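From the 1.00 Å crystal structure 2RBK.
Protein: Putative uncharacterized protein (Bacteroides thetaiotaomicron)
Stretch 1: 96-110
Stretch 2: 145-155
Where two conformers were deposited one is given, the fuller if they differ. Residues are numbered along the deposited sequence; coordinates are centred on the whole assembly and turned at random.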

# COMPACT_ATOMS: atom_id res chain seq x y z
N PHE A 96 -2.03 21.34 10.66
CA PHE A 96 -0.63 21.10 10.96
C PHE A 96 0.20 21.30 9.71
O PHE A 96 1.18 22.00 9.71
CB PHE A 96 -0.42 19.68 11.52
CG PHE A 96 1.03 19.33 11.77
CD1 PHE A 96 1.61 19.75 12.96
CD2 PHE A 96 1.79 18.63 10.87
CE1 PHE A 96 2.95 19.45 13.23
CE2 PHE A 96 3.12 18.32 11.14
CZ PHE A 96 3.67 18.75 12.32
N CYS A 97 -0.23 20.65 8.63
CA CYS A 97 0.53 20.76 7.38
C CYS A 97 0.57 22.18 6.83
O CYS A 97 1.62 22.66 6.36
CB CYS A 97 0.04 19.82 6.29
SG CYS A 97 0.32 18.07 6.71
N GLU A 98 -0.57 22.88 6.91
CA GLU A 98 -0.59 24.25 6.42
C GLU A 98 0.33 25.13 7.26
O GLU A 98 1.09 25.96 6.71
CB GLU A 98 -2.04 24.79 6.46
CG GLU A 98 -2.16 26.17 5.85
CD GLU A 98 -3.53 26.73 5.60
OE1 GLU A 98 -4.61 26.26 5.96
OE2 GLU A 98 -3.46 27.82 4.93
N LYS A 99 0.28 24.99 8.57
CA LYS A 99 1.15 25.77 9.46
C LYS A 99 2.63 25.50 9.24
O LYS A 99 3.50 26.39 9.27
CB LYS A 99 0.75 25.45 10.91
CG LYS A 99 1.64 26.03 12.01
CD LYS A 99 1.32 25.54 13.44
CE LYS A 99 1.85 24.10 13.64
NZ LYS A 99 0.90 23.19 14.35
N LYS A 100 2.95 24.22 8.97
CA LYS A 100 4.39 23.80 8.83
C LYS A 100 4.93 24.03 7.45
O LYS A 100 6.15 23.85 7.25
CB LYS A 100 4.58 22.33 9.16
CG LYS A 100 4.47 21.77 10.59
CD LYS A 100 5.62 22.14 11.48
CE LYS A 100 5.46 21.75 12.95
NZ LYS A 100 6.81 21.99 13.60
N GLY A 101 4.02 24.37 6.52
CA GLY A 101 4.40 24.54 5.14
C GLY A 101 4.78 23.29 4.40
O GLY A 101 5.73 23.36 3.60
N VAL A 102 4.07 22.18 4.68
CA VAL A 102 4.30 20.97 3.90
C VAL A 102 3.03 20.54 3.22
O VAL A 102 1.91 20.83 3.65
CB VAL A 102 4.87 19.86 4.77
CG1 VAL A 102 6.17 20.30 5.46
CG2 VAL A 102 3.92 19.46 5.85
N PRO A 103 3.19 19.83 2.10
CA PRO A 103 2.01 19.42 1.34
C PRO A 103 1.35 18.18 1.96
O PRO A 103 1.94 17.42 2.75
CB PRO A 103 2.58 19.01 -0.02
CG PRO A 103 4.05 18.98 0.11
CD PRO A 103 4.44 19.59 1.41
N CYS A 104 0.10 17.97 1.54
CA CYS A 104 -0.65 16.80 1.99
C CYS A 104 -1.66 16.42 0.91
O CYS A 104 -2.34 17.29 0.38
CB CYS A 104 -1.34 17.08 3.31
SG CYS A 104 -2.06 15.63 4.11
N ILE A 105 -1.70 15.14 0.59
CA ILE A 105 -2.70 14.54 -0.30
C ILE A 105 -3.87 14.08 0.52
O ILE A 105 -3.74 13.51 1.63
CB ILE A 105 -2.08 13.39 -1.10
CG1 ILE A 105 -0.95 13.87 -2.01
CG2 ILE A 105 -3.09 12.57 -1.84
CD1 ILE A 105 -0.09 12.76 -2.54
N PHE A 106 -5.08 14.34 0.01
CA PHE A 106 -6.34 13.92 0.64
C PHE A 106 -7.10 13.07 -0.33
O PHE A 106 -7.42 13.54 -1.44
CB PHE A 106 -7.18 15.13 1.08
CG PHE A 106 -6.53 15.96 2.16
CD1 PHE A 106 -5.59 16.94 1.85
CD2 PHE A 106 -6.84 15.77 3.50
CE1 PHE A 106 -5.00 17.66 2.83
CE2 PHE A 106 -6.27 16.53 4.47
CZ PHE A 106 -5.31 17.48 4.14
N VAL A 107 -7.39 11.83 0.02
CA VAL A 107 -8.01 10.89 -0.86
C VAL A 107 -9.44 10.59 -0.39
O VAL A 107 -9.63 10.17 0.76
CB VAL A 107 -7.22 9.55 -0.96
CG1 VAL A 107 -7.79 8.77 -2.12
CG2 VAL A 107 -5.75 9.76 -1.06
N GLU A 108 -10.40 10.80 -1.26
CA GLU A 108 -11.80 10.46 -1.08
C GLU A 108 -12.06 9.19 -1.88
O GLU A 108 -11.23 8.70 -2.62
CB GLU A 108 -12.68 11.58 -1.57
CG GLU A 108 -12.45 12.91 -0.85
CD GLU A 108 -13.10 14.03 -1.62
OE1 GLU A 108 -14.29 14.31 -1.53
OE2 GLU A 108 -12.37 14.64 -2.42
N GLU A 109 -13.28 8.63 -1.74
CA GLU A 109 -13.59 7.41 -2.46
C GLU A 109 -13.40 7.56 -3.98
O GLU A 109 -12.87 6.65 -4.59
CB GLU A 109 -15.03 7.00 -2.14
CG GLU A 109 -15.35 5.67 -2.75
CD GLU A 109 -16.66 5.01 -2.44
OE1 GLU A 109 -17.58 5.70 -1.96
OE2 GLU A 109 -16.78 3.75 -2.66
N HIS A 110 -13.87 8.69 -4.49
CA HIS A 110 -13.85 8.93 -5.93
C HIS A 110 -13.21 10.24 -6.34
O HIS A 110 -13.43 10.73 -7.47
CB HIS A 110 -15.28 8.89 -6.51
CG HIS A 110 -16.00 7.63 -6.29
ND1 HIS A 110 -15.55 6.41 -6.78
CD2 HIS A 110 -17.16 7.42 -5.61
CE1 HIS A 110 -16.44 5.47 -6.41
NE2 HIS A 110 -17.40 6.05 -5.70
N LYS A 145 -13.75 17.45 3.55
CA LYS A 145 -14.03 16.27 2.76
C LYS A 145 -14.17 15.04 3.65
O LYS A 145 -13.59 14.96 4.71
CB LYS A 145 -12.86 16.02 1.78
CG LYS A 145 -12.72 17.14 0.69
CD LYS A 145 -11.54 16.84 -0.22
CE LYS A 145 -11.45 17.81 -1.39
NZ LYS A 145 -12.37 17.37 -2.48
N GLU A 146 -14.88 14.07 3.14
CA GLU A 146 -14.90 12.74 3.72
C GLU A 146 -13.64 11.99 3.21
O GLU A 146 -13.61 11.55 2.06
CB GLU A 146 -16.24 12.12 3.39
CG GLU A 146 -17.43 12.99 3.79
CD GLU A 146 -17.62 13.49 5.20
OE1 GLU A 146 -17.44 12.64 6.11
OE2 GLU A 146 -17.99 14.67 5.51
N VAL A 147 -12.66 11.89 4.05
CA VAL A 147 -11.35 11.45 3.64
C VAL A 147 -11.10 10.01 4.11
O VAL A 147 -11.25 9.70 5.30
CB VAL A 147 -10.29 12.42 4.17
CG1 VAL A 147 -8.89 11.96 3.82
CG2 VAL A 147 -10.54 13.82 3.62
N ILE A 148 -10.68 9.17 3.19
CA ILE A 148 -10.31 7.78 3.46
C ILE A 148 -8.86 7.65 3.81
O ILE A 148 -8.47 6.87 4.72
CB ILE A 148 -10.65 6.89 2.26
CG1 ILE A 148 -12.14 7.06 1.90
CG2 ILE A 148 -10.27 5.46 2.54
CD1 ILE A 148 -12.65 6.14 0.85
N GLN A 149 -7.97 8.43 3.19
CA GLN A 149 -6.55 8.40 3.47
C GLN A 149 -5.98 9.82 3.27
O GLN A 149 -6.35 10.50 2.33
CB GLN A 149 -5.79 7.40 2.58
CG GLN A 149 -4.29 7.34 2.89
CD GLN A 149 -3.67 6.15 2.18
OE1 GLN A 149 -3.68 5.04 2.77
NE2 GLN A 149 -3.18 6.29 0.97
N MET A 150 -5.07 10.21 4.17
CA MET A 150 -4.27 11.41 3.97
C MET A 150 -2.82 11.03 3.87
O MET A 150 -2.37 10.13 4.60
CB MET A 150 -4.41 12.36 5.14
CG MET A 150 -5.70 12.81 5.53
SD MET A 150 -5.80 13.76 7.01
CE MET A 150 -5.46 12.87 8.44
N THR A 151 -2.09 11.72 3.04
CA THR A 151 -0.66 11.46 2.83
C THR A 151 0.12 12.75 3.03
O THR A 151 0.36 13.49 2.04
CB THR A 151 -0.47 10.79 1.48
OG1 THR A 151 -1.22 9.57 1.48
CG2 THR A 151 1.00 10.49 1.27
N PRO A 152 0.47 13.06 4.26
CA PRO A 152 1.30 14.24 4.54
C PRO A 152 2.76 13.98 4.25
O PRO A 152 3.31 12.91 4.51
CB PRO A 152 1.09 14.45 6.08
CG PRO A 152 0.84 13.06 6.56
CD PRO A 152 -0.01 12.41 5.52
N PHE A 153 3.43 15.01 3.69
CA PHE A 153 4.84 14.94 3.36
C PHE A 153 5.59 15.46 4.58
O PHE A 153 6.12 16.58 4.64
CB PHE A 153 5.14 15.75 2.08
CG PHE A 153 4.72 14.99 0.86
CD1 PHE A 153 3.35 14.86 0.62
CD2 PHE A 153 5.55 14.36 -0.04
CE1 PHE A 153 2.90 14.17 -0.48
CE2 PHE A 153 5.11 13.66 -1.16
CZ PHE A 153 3.74 13.53 -1.36
N ILE A 154 5.60 14.63 5.65
CA ILE A 154 6.21 14.97 6.97
C ILE A 154 7.32 14.01 7.28
O ILE A 154 7.25 12.83 6.94
CB ILE A 154 5.14 14.94 8.08
CG1 ILE A 154 4.35 13.63 8.17
CG2 ILE A 154 4.24 16.17 7.87
CD1 ILE A 154 3.41 13.59 9.34
N THR A 155 8.34 14.54 7.97
CA THR A 155 9.41 13.71 8.50
C THR A 155 8.91 12.90 9.70
O THR A 155 7.86 13.20 10.23
CB THR A 155 10.61 14.57 8.97
OG1 THR A 155 10.14 15.40 10.07
CG2 THR A 155 11.21 15.49 7.94
O HOH W 1 -16.02 14.24 0.51
O HOH W 2 -14.88 9.61 0.49

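Strands 104-107 and 149-152 run antiparallel, and their main chains supply most of the polar contacts between the two stretches. Ile105 and Thr151 form a reciprocal pair, Ile105 N to Thr151 O at 3.0 Å and Thr151 N to Ile105 O at 2.8 Å. The ladder continues at one end with Phe153 N donating to Pro103 O (3.0 Å), and at the other with Val107 N donating to Gln149 O (2.9 Å). There the register is disturbed: Val107 O accepts from Ile148 N at 2.8 Å and only weakly from Gln149 N at 3.4 Å, as Ile148, with phi/psi of -89/-37, departs from extended geometry. Pro152 lacks an N-H but sits in a non-hydrogen-bonded pair with Cys104, where none is required.

Side chains alternate between the two faces of the sheet. On one, Cys104 adopts the t rotamer and places SG 3.9 Å from Pro152 CB and 4.2 Å from Met150 CB; the small thiol fits where the paired CA atoms are just 4.1 Å apart. Phe106, in rotamer m, brings CD2 to 3.8 Å from Met150 CG, while Val147 CG2 lies at the ring edge, 4.2 Å from Phe106 CD2. The mtm conformation of Met150 leads its end away from the first stretch, yet SD remains 4.8 Å from the Phe106 ring centroid in an oblique approach. Cys97, also m, adds its SG 3.8 Å from Pro152 CB. Beyond it on the same side, Ile154, with chi1 in p, sets its CG2 3.9 Å from Val102 CG2 and, at the edge of the Phe96 ring, 4.1 Å from Phe96 CE2.

On the opposite face, the beta-branched Ile105 and Thr151 pack with their CB atoms 4.0 Å apart. Ile105 is mt, its extended chi2 carrying CD1 to the edge of the Phe153 ring, 3.9 Å from CE1. Phe153 CB also packs 3.9 Å from Pro103 CG, so this buried aromatic covers the end of the ladder.

Charge appears beyond the strand pairing, where the residues are partly exposed. Glu108 CB points away overall, but m and t at chi1 and chi2 bring its carboxylate back to Lys145, whose chain is extended through chi2 and chi3 before chi4 turns to m. The resulting salt bridge joins Glu108 OE2 and Lys145 NZ at 2.7 Å. Water 1 donates to Glu108 OE1 (2.7 Å) and accepts from Glu146 N (2.9 Å); water 2 similarly links Glu109 N (2.9 Å) to Glu146 O (2.8 Å). Nearby, the extended chi2 of Ile148 sets CD1 3.9 Å from Glu109 CB.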